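Local coordinates for protein putative polyphosphate kinase 2 (Pseudomonas aeruginosa PAO1, PDB 3CZP) that transfers phosphate from inorganic polyphosphate to AMP, making ADP, and converts GMP to GDP less efficiently, with magnesium as cofactor, at residues D257-L262 / Y449-G454; V407-A412 / P466-E471. All blocks are in the same frame, centred on the assembly; numbering follows the deposited sequence.

How the interactions relate
Interaction 2 and the helix segment 449-454 of interaction 1 belong to the second PPK2 region of the chain, and the centres of the two contacts lie about 13 Å apart. Interaction 2 pairs the edge strand 467-471 of a parallel five-stranded sheet with its neighbour 404-412. In interaction 1 segment 257-262 packs against helix 446-460, which leads in the chain to that edge strand. The two meet through side chains: Val453 CG2 of interaction 1 is 3.5 Å from Trp410 CZ2 of interaction 2, and Leu262 CD2 is 4.1 Å from Trp410 CD1 and 4.2 Å from Leu469 CD2. Segment 257-262 therefore touches both the helix and the sheet face that carries Trp410 and Leu469.

Interaction 1 (D257-L262 / Y449-G454); sequences DNRGLL and YVDAVG
The Arg259 guanidinium has Asp451 OD1 over one face, while Val450 CG1 approaches it obliquely. Arg259 NH1 and Asp451 OD1 form a salt bridge of 2.6 Å; the guanidinium and carboxylate planes are 71° apart, so the pair meets through NH1 and is not a coplanar, two-pronged pairing of two nitrogens with two oxygens. Arg259 gets there with CG in the crowded position between the backbone N and the carbonyl carbon (chi1 59°) and a bend at chi3, which turns the group back to helix 446-460. Val450 CG1 fills the crook of this bent chain, 3.1 Å from Arg259 NH2 and 3.4 Å from Arg259 CB. Asp257 adds a long ion pair to Arg259 NE, and Asp447 a weak one to NH2.

Next to the salt bridge the backbones come close. Gly454 CA lies 3.4 Å from Asn258 O in a CA-H...O contact, and with no side chain at Gly454 the loop can sit directly on the helix. The Asn258 amide packs beside Gly454 O, while its ND2 is hydrogen-bonded to Asp455 OD1, on the next residue of the helix. Leu262 closes the apolar side: CD1 lies between Val450 and Val453, 3.8 Å from Val450 CG1, and CD2 adds a second contact to Val453 CG1 at 3.7 Å.

Salt bridge, backbone contact and apolar patch together hold segment 257-262 against helix 446-460. Asp257 OD1 and Asp451 OD1 are only 4.4 Å apart, and the arginine would be expected to offset their repulsion and help keep both carboxylates ionised.

Interaction 2 (V407-A412 / P466-E471); sequences VKFWLA and PWTLVE
Lys408 NZ is the best-held polar atom, gripped by three strong partners outside the strand pair: a salt bridge to Glu396 and hydrogen bonds to Thr460 O and Tyr368 OH, with a weak fourth bond to Ala465 O. On its way there the lysine chain crosses the Trp467 indole. Its CB stands 3.8 Å from the centroid of the six-membered ring, 14° off the normal, a CH-pi contact; a bend at chi3 (-72°) then carries CE and NZ along to the NE1 end. Trp467 NE1 is itself bonded to Thr460 OG1.

The backbones pair in parallel, zipped by four bonds. Thr468 N gives to Lys408 O, Trp410 N to Thr468 O, Val470 N to Trp410 O, and Ala412 N to Val470 O, the last at 2.8 Å and nearly straight (173°). Where Pro466 enters the strand pair, a water accepts from Lys408 N, donates to Pro466 O at 2.7 Å and also bonds Thr468 OG1.

On the face opposite Trp467, Val470 CG2 touches Phe409 CD1 at 3.6 Å, and Leu411 CD1 lies alongside Val470 CB at 3.8 Å.

This is the edge pair of a parallel sheet of strand order 2-3-1-4-5, in keeping with the P-loop NTPase clan. The several oxygens around NZ would be expected to keep Lys408 protonated although it is buried.

Interaction 1 (D257-L262 / Y449-G454)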
loop_
_atom_site.group_PDB
_atom_site.type_symbol
_atom_site.label_atom_id
_atom_site.label_comp_id
_atom_site.label_asym_id
_atom_site.label_seq_id
_atom_site.Cartn_x
_atom_site.Cartn_y
_atom_site.Cartn_z
ATOM N N ASP A 257 30.686 28.305 6.285
ATOM C CA ASP A 257 29.535 29.156 6.007
ATOM C C ASP A 257 28.954 28.911 4.598
ATOM O O ASP A 257 29.470 29.423 3.597
ATOM C CB ASP A 257 29.924 30.628 6.181
ATOM C CG ASP A 257 28.722 31.548 6.237
ATOM O OD1 ASP A 257 27.714 31.143 6.855
ATOM O OD2 ASP A 257 28.790 32.679 5.682
ATOM N N ASN A 258 27.860 28.151 4.545
ATOM C CA ASN A 258 27.194 27.769 3.284
ATOM C C ASN A 258 26.137 28.761 2.710
ATOM O O ASN A 258 25.493 28.468 1.692
ATOM C CB ASN A 258 26.565 26.376 3.459
ATOM C CG ASN A 258 27.339 25.289 2.737
ATOM O OD1 ASN A 258 27.603 25.396 1.542
ATOM N ND2 ASN A 258 27.688 24.227 3.454
ATOM N N ARG A 259 25.991 29.936 3.328
ATOM C CA ARG A 259 24.952 30.912 2.917
ATOM C C ARG A 259 25.302 31.804 1.705
ATOM O O ARG A 259 24.425 32.510 1.191
ATOM C CB ARG A 259 24.506 31.782 4.107
ATOM C CG ARG A 259 25.598 32.601 4.781
ATOM C CD ARG A 259 25.043 33.626 5.799
ATOM N NE ARG A 259 24.490 32.987 7.005
ATOM C CZ ARG A 259 23.191 32.885 7.317
ATOM N NH1 ARG A 259 22.833 32.284 8.451
ATOM N NH2 ARG A 259 22.240 33.385 6.528
ATOM N N GLY A 260 26.564 31.768 1.260
ATOM C CA GLY A 260 27.009 32.481 0.049
ATOM C C GLY A 260 26.426 31.952 -1.260
ATOM O O GLY A 260 26.431 32.666 -2.259
ATOM N N LEU A 261 25.934 30.702 -1.257
ATOM C CA LEU A 261 25.220 30.120 -2.407
ATOM C C LEU A 261 23.863 30.810 -2.595
ATOM O O LEU A 261 23.388 30.965 -3.723
ATOM C CB LEU A 261 24.971 28.601 -2.231
ATOM C CG LEU A 261 26.094 27.585 -1.912
ATOM C CD1 LEU A 261 25.520 26.183 -1.512
ATOM C CD2 LEU A 261 27.150 27.463 -3.051
ATOM N N LEU A 262 23.251 31.202 -1.474
ATOM C CA LEU A 262 21.957 31.875 -1.464
ATOM C C LEU A 262 22.109 33.391 -1.488
ATOM O O LEU A 262 21.332 34.081 -2.155
ATOM C CB LEU A 262 21.138 31.461 -0.224
ATOM C CG LEU A 262 20.670 29.951 -0.123
ATOM C CD1 LEU A 262 19.851 29.844 1.202
ATOM C CD2 LEU A 262 19.722 29.497 -1.369
ATOM N N TYR A 449 16.874 28.781 8.031
ATOM C CA TYR A 449 16.633 28.134 6.727
ATOM C C TYR A 449 17.751 28.448 5.752
ATOM O O TYR A 449 18.088 27.607 4.932
ATOM C CB TYR A 449 15.246 28.446 6.153
ATOM C CG TYR A 449 14.153 27.617 6.812
ATOM C CD1 TYR A 449 13.544 28.037 8.012
ATOM C CD2 TYR A 449 13.754 26.395 6.258
ATOM C CE1 TYR A 449 12.543 27.260 8.635
ATOM C CE2 TYR A 449 12.777 25.616 6.867
ATOM C CZ TYR A 449 12.170 26.035 8.039
ATOM O OH TYR A 449 11.210 25.224 8.619
ATOM N N VAL A 450 18.357 29.621 5.854
ATOM C CA VAL A 450 19.459 29.982 4.957
ATOM C C VAL A 450 20.630 29.026 5.207
ATOM O O VAL A 450 21.156 28.387 4.266
ATOM C CB VAL A 450 19.899 31.473 5.117
ATOM C CG1 VAL A 450 21.074 31.791 4.196
ATOM C CG2 VAL A 450 18.743 32.424 4.803
ATOM N N ASP A 451 20.980 28.858 6.485
ATOM C CA ASP A 451 22.073 27.950 6.849
ATOM C C ASP A 451 21.772 26.529 6.408
ATOM O O ASP A 451 22.640 25.855 5.876
ATOM C CB ASP A 451 22.339 27.942 8.351
ATOM C CG ASP A 451 23.035 29.173 8.814
ATOM O OD1 ASP A 451 23.694 29.876 8.002
ATOM O OD2 ASP A 451 22.913 29.444 10.021
ATOM N N ALA A 452 20.538 26.100 6.615
ATOM C CA ALA A 452 20.099 24.749 6.259
ATOM C C ALA A 452 19.979 24.467 4.751
ATOM O O ALA A 452 20.324 23.360 4.255
ATOM C CB ALA A 452 18.765 24.450 6.988
ATOM N N VAL A 453 19.469 25.441 4.009
ATOM C CA VAL A 453 19.405 25.326 2.529
ATOM C C VAL A 453 20.818 25.303 1.961
ATOM O O VAL A 453 21.127 24.482 1.102
ATOM C CB VAL A 453 18.546 26.463 1.891
ATOM C CG1 VAL A 453 18.578 26.440 0.351
ATOM C CG2 VAL A 453 17.124 26.311 2.402
ATOM N N GLY A 454 21.694 26.140 2.495
ATOM C CA GLY A 454 23.096 26.119 2.126
ATOM C C GLY A 454 23.775 24.780 2.291
ATOM O O GLY A 454 24.478 24.319 1.396
#

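Interaction 2 (V407-A412 / P466-E471)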
loop_
_atom_site.group_PDB
_atom_site.type_symbol
_atom_site.label_atom_id
_atom_site.label_comp_id
_atom_site.label_asym_id
_atom_site.label_seq_id
_atom_site.Cartn_x
_atom_site.Cartn_y
_atom_site.Cartn_z
ATOM N N VAL A 407 14.806 16.071 -10.893
ATOM C CA VAL A 407 14.973 17.519 -10.929
ATOM C C VAL A 407 14.560 18.088 -9.566
ATOM O O VAL A 407 13.556 17.657 -9.019
ATOM C CB VAL A 407 14.173 18.094 -12.120
ATOM C CG1 VAL A 407 14.459 19.550 -12.268
ATOM C CG2 VAL A 407 14.634 17.370 -13.467
ATOM N N LYS A 408 15.346 19.008 -8.999
ATOM C CA LYS A 408 15.121 19.536 -7.646
ATOM C C LYS A 408 15.159 21.072 -7.617
ATOM O O LYS A 408 16.142 21.680 -8.025
ATOM C CB LYS A 408 16.228 19.009 -6.710
ATOM C CG LYS A 408 16.211 17.506 -6.452
ATOM C CD LYS A 408 17.261 17.125 -5.413
ATOM C CE LYS A 408 18.690 17.203 -5.916
ATOM N NZ LYS A 408 19.748 16.556 -4.977
ATOM N N PHE A 409 14.103 21.697 -7.112
ATOM C CA PHE A 409 13.974 23.150 -7.116
ATOM C C PHE A 409 13.925 23.717 -5.694
ATOM O O PHE A 409 13.134 23.279 -4.869
ATOM C CB PHE A 409 12.681 23.569 -7.872
ATOM C CG PHE A 409 12.650 23.169 -9.357
ATOM C CD1 PHE A 409 13.439 23.831 -10.301
ATOM C CD2 PHE A 409 11.853 22.135 -9.791
ATOM C CE1 PHE A 409 13.428 23.467 -11.602
ATOM C CE2 PHE A 409 11.827 21.792 -11.123
ATOM C CZ PHE A 409 12.613 22.449 -12.022
ATOM N N TRP A 410 14.734 24.735 -5.438
ATOM C CA TRP A 410 14.596 25.554 -4.276
ATOM C C TRP A 410 14.164 26.896 -4.774
ATOM O O TRP A 410 14.931 27.584 -5.425
ATOM C CB TRP A 410 15.910 25.713 -3.486
ATOM C CG TRP A 410 15.715 26.673 -2.391
ATOM C CD1 TRP A 410 16.040 28.023 -2.388
ATOM C CD2 TRP A 410 15.021 26.432 -1.158
ATOM N NE1 TRP A 410 15.608 28.609 -1.197
ATOM C CE2 TRP A 410 14.989 27.663 -0.434
ATOM C CE3 TRP A 410 14.416 25.302 -0.598
ATOM C CZ2 TRP A 410 14.392 27.777 0.819
ATOM C CZ3 TRP A 410 13.814 25.427 0.668
ATOM C CH2 TRP A 410 13.799 26.641 1.352
ATOM N N LEU A 411 12.919 27.248 -4.492
ATOM C CA LEU A 411 12.400 28.550 -4.888
ATOM C C LEU A 411 12.759 29.563 -3.809
ATOM O O LEU A 411 12.283 29.493 -2.670
ATOM C CB LEU A 411 10.884 28.534 -5.149
ATOM C CG LEU A 411 10.462 28.199 -6.591
ATOM C CD1 LEU A 411 10.973 26.860 -7.054
ATOM C CD2 LEU A 411 8.901 28.266 -6.675
ATOM N N ALA A 412 13.585 30.529 -4.200
ATOM C CA ALA A 412 14.128 31.505 -3.263
ATOM C C ALA A 412 13.415 32.852 -3.428
ATOM O O ALA A 412 13.271 33.350 -4.540
ATOM C CB ALA A 412 15.644 31.636 -3.467
ATOM N N PRO A 466 21.613 17.524 -9.500
ATOM C CA PRO A 466 21.886 18.881 -9.032
ATOM C C PRO A 466 20.667 19.615 -8.473
ATOM O O PRO A 466 19.533 19.418 -8.912
ATOM C CB PRO A 466 22.442 19.596 -10.272
ATOM C CG PRO A 466 22.102 18.747 -11.443
ATOM C CD PRO A 466 21.689 17.392 -10.968
ATOM N N TRP A 467 20.907 20.461 -7.474
ATOM C CA TRP A 467 19.910 21.433 -7.061
ATOM C C TRP A 467 19.835 22.643 -8.012
ATOM O O TRP A 467 20.853 23.169 -8.386
ATOM C CB TRP A 467 20.245 21.943 -5.678
ATOM C CG TRP A 467 19.672 21.093 -4.633
ATOM C CD1 TRP A 467 20.318 20.160 -3.932
ATOM C CD2 TRP A 467 18.315 21.101 -4.170
ATOM N NE1 TRP A 467 19.485 19.576 -3.050
ATOM C CE2 TRP A 467 18.230 20.112 -3.173
ATOM C CE3 TRP A 467 17.169 21.852 -4.498
ATOM C CZ2 TRP A 467 17.044 19.823 -2.490
ATOM C CZ3 TRP A 467 15.980 21.566 -3.842
ATOM C CH2 TRP A 467 15.921 20.574 -2.821
ATOM N N THR A 468 18.614 23.092 -8.332
ATOM C CA THR A 468 18.381 24.316 -9.102
ATOM C C THR A 468 17.781 25.314 -8.188
ATOM O O THR A 468 16.723 25.082 -7.651
ATOM C CB THR A 468 17.379 24.097 -10.264
ATOM O OG1 THR A 468 17.808 22.970 -11.021
ATOM C CG2 THR A 468 17.245 25.379 -11.198
ATOM N N LEU A 469 18.501 26.409 -7.989
ATOM C CA LEU A 469 18.019 27.499 -7.205
ATOM C C LEU A 469 17.206 28.419 -8.141
ATOM O O LEU A 469 17.739 28.957 -9.118
ATOM C CB LEU A 469 19.203 28.235 -6.509
ATOM C CG LEU A 469 20.200 27.353 -5.732
ATOM C CD1 LEU A 469 21.469 28.108 -5.337
ATOM C CD2 LEU A 469 19.560 26.634 -4.505
ATOM N N VAL A 470 15.919 28.581 -7.838
ATOM C CA VAL A 470 15.039 29.406 -8.652
ATOM C C VAL A 470 14.865 30.774 -7.980
ATOM O O VAL A 470 14.445 30.859 -6.850
ATOM C CB VAL A 470 13.683 28.700 -8.886
ATOM C CG1 VAL A 470 12.793 29.543 -9.823
ATOM C CG2 VAL A 470 13.898 27.273 -9.446
ATOM N N GLU A 471 15.264 31.826 -8.662
ATOM C CA GLU A 471 15.081 33.220 -8.188
ATOM C C GLU A 471 13.594 33.503 -8.357
ATOM O O GLU A 471 13.104 33.624 -9.481
ATOM C CB GLU A 471 15.901 34.200 -9.031
ATOM C CG GLU A 471 17.422 34.031 -8.990
ATOM C CD GLU A 471 17.954 32.917 -9.904
ATOM O OE1 GLU A 471 17.172 32.144 -10.501
ATOM O OE2 GLU A 471 19.178 32.819 -9.991
HETATM O O HOH W 1 17.744 20.242 -10.787
#